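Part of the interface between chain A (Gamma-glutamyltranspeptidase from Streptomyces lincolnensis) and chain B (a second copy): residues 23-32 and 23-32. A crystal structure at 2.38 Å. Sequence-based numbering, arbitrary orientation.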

ATOM      1  N   SER A  23      -6.828   0.793  -7.919  1.00 26.38           N
ATOM      2  CA  SER A  23      -7.245   0.912  -6.524  1.00 25.84           C
ATOM      3  C   SER A  23      -7.499   2.355  -6.164  1.00 26.42           C
ATOM      4  O   SER A  23      -8.578   2.702  -5.676  1.00 26.40           O
ATOM      5  CB  SER A  23      -6.178   0.365  -5.596  1.00 25.56           C
ATOM      6  OG  SER A  23      -6.121  -1.035  -5.668  1.00 25.45           O
ATOM      7  N   GLN A  24      -6.493   3.189  -6.426  1.00 26.64           N
ATOM      8  CA  GLN A  24      -6.526   4.592  -6.031  1.00 26.64           C
ATOM      9  C   GLN A  24      -7.561   5.384  -6.824  1.00 26.42           C
ATOM     10  O   GLN A  24      -8.120   6.357  -6.311  1.00 26.68           O
ATOM     11  CB  GLN A  24      -5.129   5.219  -6.164  1.00 27.16           C
ATOM     12  CG  GLN A  24      -4.982   6.663  -5.674  1.00 27.44           C
ATOM     13  CD  GLN A  24      -5.662   6.937  -4.335  1.00 28.94           C
ATOM     14  OE1 GLN A  24      -5.322   6.321  -3.326  1.00 29.42           O
ATOM     15  NE2 GLN A  24      -6.636   7.866  -4.326  1.00 28.53           N
ATOM     16  N   SER A  25      -7.816   4.962  -8.063  1.00 25.99           N
ATOM     17  CA  SER A  25      -8.797   5.626  -8.919  1.00 26.10           C
ATOM     18  C   SER A  25     -10.199   5.345  -8.385  1.00 26.72           C
ATOM     19  O   SER A  25     -11.031   6.252  -8.291  1.00 26.54           O
ATOM     20  CB  SER A  25      -8.676   5.161 -10.378  1.00 25.82           C
ATOM     21  OG  SER A  25      -7.443   5.554 -10.959  1.00 24.66           O
ATOM     22  N   ALA A  26     -10.442   4.086  -8.023  1.00 26.83           N
ATOM     23  CA  ALA A  26     -11.692   3.686  -7.372  1.00 27.63           C
ATOM     24  C   ALA A  26     -11.878   4.397  -6.026  1.00 28.17           C
ATOM     25  O   ALA A  26     -12.975   4.828  -5.680  1.00 28.52           O
ATOM     26  CB  ALA A  26     -11.711   2.182  -7.175  1.00 27.81           C
ATOM     27  N   MET A  27     -10.789   4.529  -5.280  1.00 28.46           N
ATOM     28  CA  MET A  27     -10.811   5.225  -4.003  1.00 28.48           C
ATOM     29  C   MET A  27     -11.113   6.705  -4.188  1.00 28.14           C
ATOM     30  O   MET A  27     -11.829   7.294  -3.384  1.00 28.16           O
ATOM     31  CB  MET A  27      -9.468   5.068  -3.307  1.00 28.17           C
ATOM     32  CG  MET A  27      -9.439   5.617  -1.901  1.00 28.42           C
ATOM     33  SD  MET A  27     -10.418   4.584  -0.816  1.00 30.59           S
ATOM     34  CE  MET A  27     -10.649   5.680   0.579  1.00 30.78           C
ATOM     35  N   ALA A  28     -10.550   7.296  -5.237  1.00 28.19           N
ATOM     36  CA  ALA A  28     -10.856   8.683  -5.606  1.00 29.11           C
ATOM     37  C   ALA A  28     -12.367   8.922  -5.754  1.00 29.01           C
ATOM     38  O   ALA A  28     -12.875   9.965  -5.364  1.00 28.00           O
ATOM     39  CB  ALA A  28     -10.128   9.068  -6.889  1.00 28.55           C
ATOM     40  N   VAL A  29     -13.071   7.942  -6.306  1.00 30.03           N
ATOM     41  CA  VAL A  29     -14.515   8.025  -6.463  1.00 31.15           C
ATOM     42  C   VAL A  29     -15.213   8.034  -5.105  1.00 31.63           C
ATOM     43  O   VAL A  29     -16.168   8.792  -4.903  1.00 32.45           O
ATOM     44  CB  VAL A  29     -15.029   6.889  -7.366  1.00 31.56           C
ATOM     45  CG1 VAL A  29     -16.556   6.808  -7.363  1.00 31.96           C
ATOM     46  CG2 VAL A  29     -14.504   7.097  -8.783  1.00 31.27           C
ATOM     47  N   LEU A  30     -14.737   7.210  -4.176  1.00 31.08           N
ATOM     48  CA  LEU A  30     -15.276   7.230  -2.819  1.00 30.80           C
ATOM     49  C   LEU A  30     -15.066   8.593  -2.172  1.00 30.12           C
ATOM     50  O   LEU A  30     -16.014   9.170  -1.643  1.00 29.61           O
ATOM     51  CB  LEU A  30     -14.668   6.125  -1.965  1.00 30.73           C
ATOM     52  CG  LEU A  30     -14.943   4.687  -2.422  1.00 30.57           C
ATOM     53  CD1 LEU A  30     -14.346   3.700  -1.427  1.00 29.98           C
ATOM     54  CD2 LEU A  30     -16.431   4.413  -2.591  1.00 30.29           C
ATOM     55  N   GLU A  31     -13.851   9.126  -2.290  1.00 29.74           N
ATOM     56  CA  GLU A  31     -13.511  10.461  -1.778  1.00 30.61           C
ATOM     57  C   GLU A  31     -14.389  11.587  -2.341  1.00 31.59           C
ATOM     58  O   GLU A  31     -14.614  12.605  -1.689  1.00 31.51           O
ATOM     59  CB  GLU A  31     -12.040  10.784  -2.072  1.00 30.21           C
ATOM     60  CG  GLU A  31     -11.011   9.907  -1.366  1.00 29.96           C
ATOM     61  CD  GLU A  31     -10.947  10.126   0.135  1.00 29.60           C
ATOM     62  OE1 GLU A  31     -10.151   9.412   0.789  1.00 29.16           O
ATOM     63  OE2 GLU A  31     -11.679  10.998   0.672  1.00 27.99           O
ATOM     64  N   ASP A  32     -14.874  11.380  -3.557  1.00 33.74           N
ATOM     65  CA  ASP A  32     -15.730  12.315  -4.260  1.00 35.87           C
ATOM     66  C   ASP A  32     -17.236  12.040  -3.996  1.00 35.63           C
ATOM     67  O   ASP A  32     -18.109  12.580  -4.685  1.00 36.06           O
ATOM     68  CB  ASP A  32     -15.375  12.217  -5.759  1.00 38.82           C
ATOM     69  CG  ASP A  32     -15.611  13.510  -6.525  1.00 41.90           C
ATOM     70  OD1 ASP A  32     -15.193  14.593  -6.048  1.00 45.11           O
ATOM     71  OD2 ASP A  32     -16.186  13.430  -7.637  1.00 44.35           O
TER
ATOM     72  N   SER B  23      -1.674   9.151   4.998  1.00 25.20           N
ATOM     73  CA  SER B  23      -1.336   9.102   3.580  1.00 24.26           C
ATOM     74  C   SER B  23      -2.584   9.266   2.739  1.00 24.10           C
ATOM     75  O   SER B  23      -2.614  10.095   1.826  1.00 22.87           O
ATOM     76  CB  SER B  23      -0.650   7.783   3.218  1.00 24.16           C
ATOM     77  OG  SER B  23       0.593   7.633   3.877  1.00 24.47           O
ATOM     78  N   GLN B  24      -3.622   8.492   3.062  1.00 24.79           N
ATOM     79  CA  GLN B  24      -4.854   8.519   2.263  1.00 26.14           C
ATOM     80  C   GLN B  24      -5.659   9.822   2.456  1.00 26.29           C
ATOM     81  O   GLN B  24      -6.378  10.254   1.548  1.00 27.61           O
ATOM     82  CB  GLN B  24      -5.712   7.261   2.509  1.00 27.04           C
ATOM     83  CG  GLN B  24      -6.969   7.134   1.638  1.00 27.54           C
ATOM     84  CD  GLN B  24      -6.716   7.332   0.148  1.00 28.36           C
ATOM     85  OE1 GLN B  24      -5.815   6.704  -0.418  1.00 29.86           O
ATOM     86  NE2 GLN B  24      -7.509   8.210  -0.498  1.00 26.40           N
ATOM     87  N   SER B  25      -5.512  10.447   3.622  1.00 25.70           N
ATOM     88  CA  SER B  25      -6.178  11.711   3.916  1.00 25.45           C
ATOM     89  C   SER B  25      -5.521  12.855   3.143  1.00 25.83           C
ATOM     90  O   SER B  25      -6.214  13.709   2.594  1.00 26.11           O
ATOM     91  CB  SER B  25      -6.176  12.001   5.421  1.00 24.83           C
ATOM     92  OG  SER B  25      -6.838  10.979   6.144  1.00 23.45           O
ATOM     93  N   ALA B  26      -4.192  12.864   3.114  1.00 25.66           N
ATOM     94  CA  ALA B  26      -3.431  13.788   2.272  1.00 26.54           C
ATOM     95  C   ALA B  26      -3.727  13.552   0.777  1.00 27.44           C
ATOM     96  O   ALA B  26      -3.952  14.498   0.012  1.00 26.92           O
ATOM     97  CB  ALA B  26      -1.945  13.624   2.545  1.00 26.76           C
ATOM     98  N   MET B  27      -3.749  12.289   0.372  1.00 27.77           N
ATOM     99  CA  MET B  27      -4.119  11.945  -1.002  1.00 28.18           C
ATOM    100  C   MET B  27      -5.516  12.468  -1.363  1.00 27.51           C
ATOM    101  O   MET B  27      -5.724  12.957  -2.466  1.00 27.40           O
ATOM    102  CB  MET B  27      -4.050  10.434  -1.224  1.00 27.91           C
ATOM    103  CG  MET B  27      -4.093  10.025  -2.683  1.00 28.27           C
ATOM    104  SD  MET B  27      -2.576  10.375  -3.596  1.00 28.97           S
ATOM    105  CE  MET B  27      -3.290  10.608  -5.216  1.00 28.99           C
ATOM    106  N   ALA B  28      -6.454  12.368  -0.429  1.00 26.27           N
ATOM    107  CA  ALA B  28      -7.801  12.891  -0.639  1.00 27.10           C
ATOM    108  C   ALA B  28      -7.819  14.403  -0.960  1.00 27.23           C
ATOM    109  O   ALA B  28      -8.664  14.876  -1.730  1.00 26.87           O
ATOM    110  CB  ALA B  28      -8.666  12.595   0.572  1.00 26.90           C
ATOM    111  N   VAL B  29      -6.884  15.140  -0.368  1.00 27.34           N
ATOM    112  CA  VAL B  29      -6.711  16.561  -0.645  1.00 27.63           C
ATOM    113  C   VAL B  29      -6.236  16.781  -2.086  1.00 28.52           C
ATOM    114  O   VAL B  29      -6.726  17.686  -2.766  1.00 29.20           O
ATOM    115  CB  VAL B  29      -5.760  17.208   0.388  1.00 27.01           C
ATOM    116  CG1 VAL B  29      -5.378  18.628  -0.004  1.00 26.77           C
ATOM    117  CG2 VAL B  29      -6.413  17.201   1.763  1.00 26.68           C
ATOM    118  N   LEU B  30      -5.288  15.964  -2.544  1.00 29.06           N
ATOM    119  CA  LEU B  30      -4.876  15.971  -3.962  1.00 29.32           C
ATOM    120  C   LEU B  30      -6.038  15.669  -4.914  1.00 28.66           C
ATOM    121  O   LEU B  30      -6.240  16.384  -5.892  1.00 28.96           O
ATOM    122  CB  LEU B  30      -3.725  14.985  -4.207  1.00 30.09           C
ATOM    123  CG  LEU B  30      -2.276  15.497  -4.134  1.00 30.10           C
ATOM    124  CD1 LEU B  30      -2.091  16.679  -3.193  1.00 29.30           C
ATOM    125  CD2 LEU B  30      -1.335  14.353  -3.761  1.00 29.44           C
ATOM    126  N   GLU B  31      -6.818  14.644  -4.590  1.00 28.28           N
ATOM    127  CA  GLU B  31      -7.969  14.230  -5.408  1.00 28.59           C
ATOM    128  C   GLU B  31      -9.063  15.300  -5.529  1.00 29.27           C
ATOM    129  O   GLU B  31      -9.833  15.315  -6.493  1.00 28.83           O
ATOM    130  CB  GLU B  31      -8.572  12.945  -4.844  1.00 28.16           C
ATOM    131  CG  GLU B  31      -7.642  11.735  -4.860  1.00 28.32           C
ATOM    132  CD  GLU B  31      -7.431  11.130  -6.236  1.00 29.27           C
ATOM    133  OE1 GLU B  31      -6.632  10.161  -6.341  1.00 30.16           O
ATOM    134  OE2 GLU B  31      -8.052  11.609  -7.217  1.00 29.01           O
ATOM    135  N   ASP B  32      -9.118  16.186  -4.540  1.00 30.77           N
ATOM    136  CA  ASP B  32     -10.055  17.300  -4.515  1.00 31.45           C
ATOM    137  C   ASP B  32      -9.431  18.600  -5.039  1.00 30.22           C
ATOM    138  O   ASP B  32      -9.958  19.672  -4.782  1.00 30.72           O
ATOM    139  CB  ASP B  32     -10.560  17.484  -3.070  1.00 33.17           C
ATOM    140  CG  ASP B  32     -11.865  18.281  -2.981  1.00 34.10           C
ATOM    141  OD1 ASP B  32     -12.774  18.085  -3.823  1.00 34.65           O
ATOM    142  OD2 ASP B  32     -11.981  19.095  -2.040  1.00 35.51           O
TER

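Two glutamines, A:Gln24 and B:Gln24, meet oxygen to oxygen: A:Gln24 OE1 lies 3.0 Å from B:Gln24 OE1, with both atoms modelled as acceptors, so the pair is close without being a hydrogen bond. Amide O and N look alike at 2.38 Å, but the modelled orientation has support on its other side, where each NE2 faces a carboxylate. A:Gln24 NE2 donates to B:Glu31 OE1 at 3.1 Å (N-H...O angle 145°), and B:Gln24 NE2 donates to A:Glu31 OE1 at 3.2 Å, more nearly linear at 165°. A carboxylate normally accepts, so the amide nitrogen is the atom that suits this position.

The arrangement is reciprocal. The helix axes approach to 9.8 Å and cross at -77°, and the closest CA pairs, A:Ala28 with B:Glu31 and A:Glu31 with B:Ala28, are both 6.3 Å apart. At A:Gln24 and B:Gln24 the CA-to-CB bond points sideways; chi1 in t and chi2 in p bring the amide nearer the partner helix. A:Glu31 and B:Glu31 instead start toward the partner and, with chi1 and chi2 both m, set their carboxylates beside the opposing alanine: B:Glu31 OE2 is 3.3 Å from A:Ala28 CB, and A:Glu31 CD is 3.4 Å from B:Ala28 CB. Alanine's single methyl suits so short an approach.

A:Met27 and B:Met27 point toward the partner, and the apolar CG of each packs against the partner glutamine's amide, with A:Met27 CG 3.5 Å from B:Gln24 NE2 and A:Gln24 NE2 3.7 Å from B:Met27 CG. A:Gln24, B:Gln24, A:Glu31 and B:Glu31 account for most of the 368 Å² buried between the stretches. In the assembly both copies of the glutamine, methionine and alanine are buried, while A:Glu31 and B:Glu31 stay partly exposed. Both carboxylate oxygens of A:Glu31 and of B:Glu31 also have hydrogen-bond partners elsewhere in the structure.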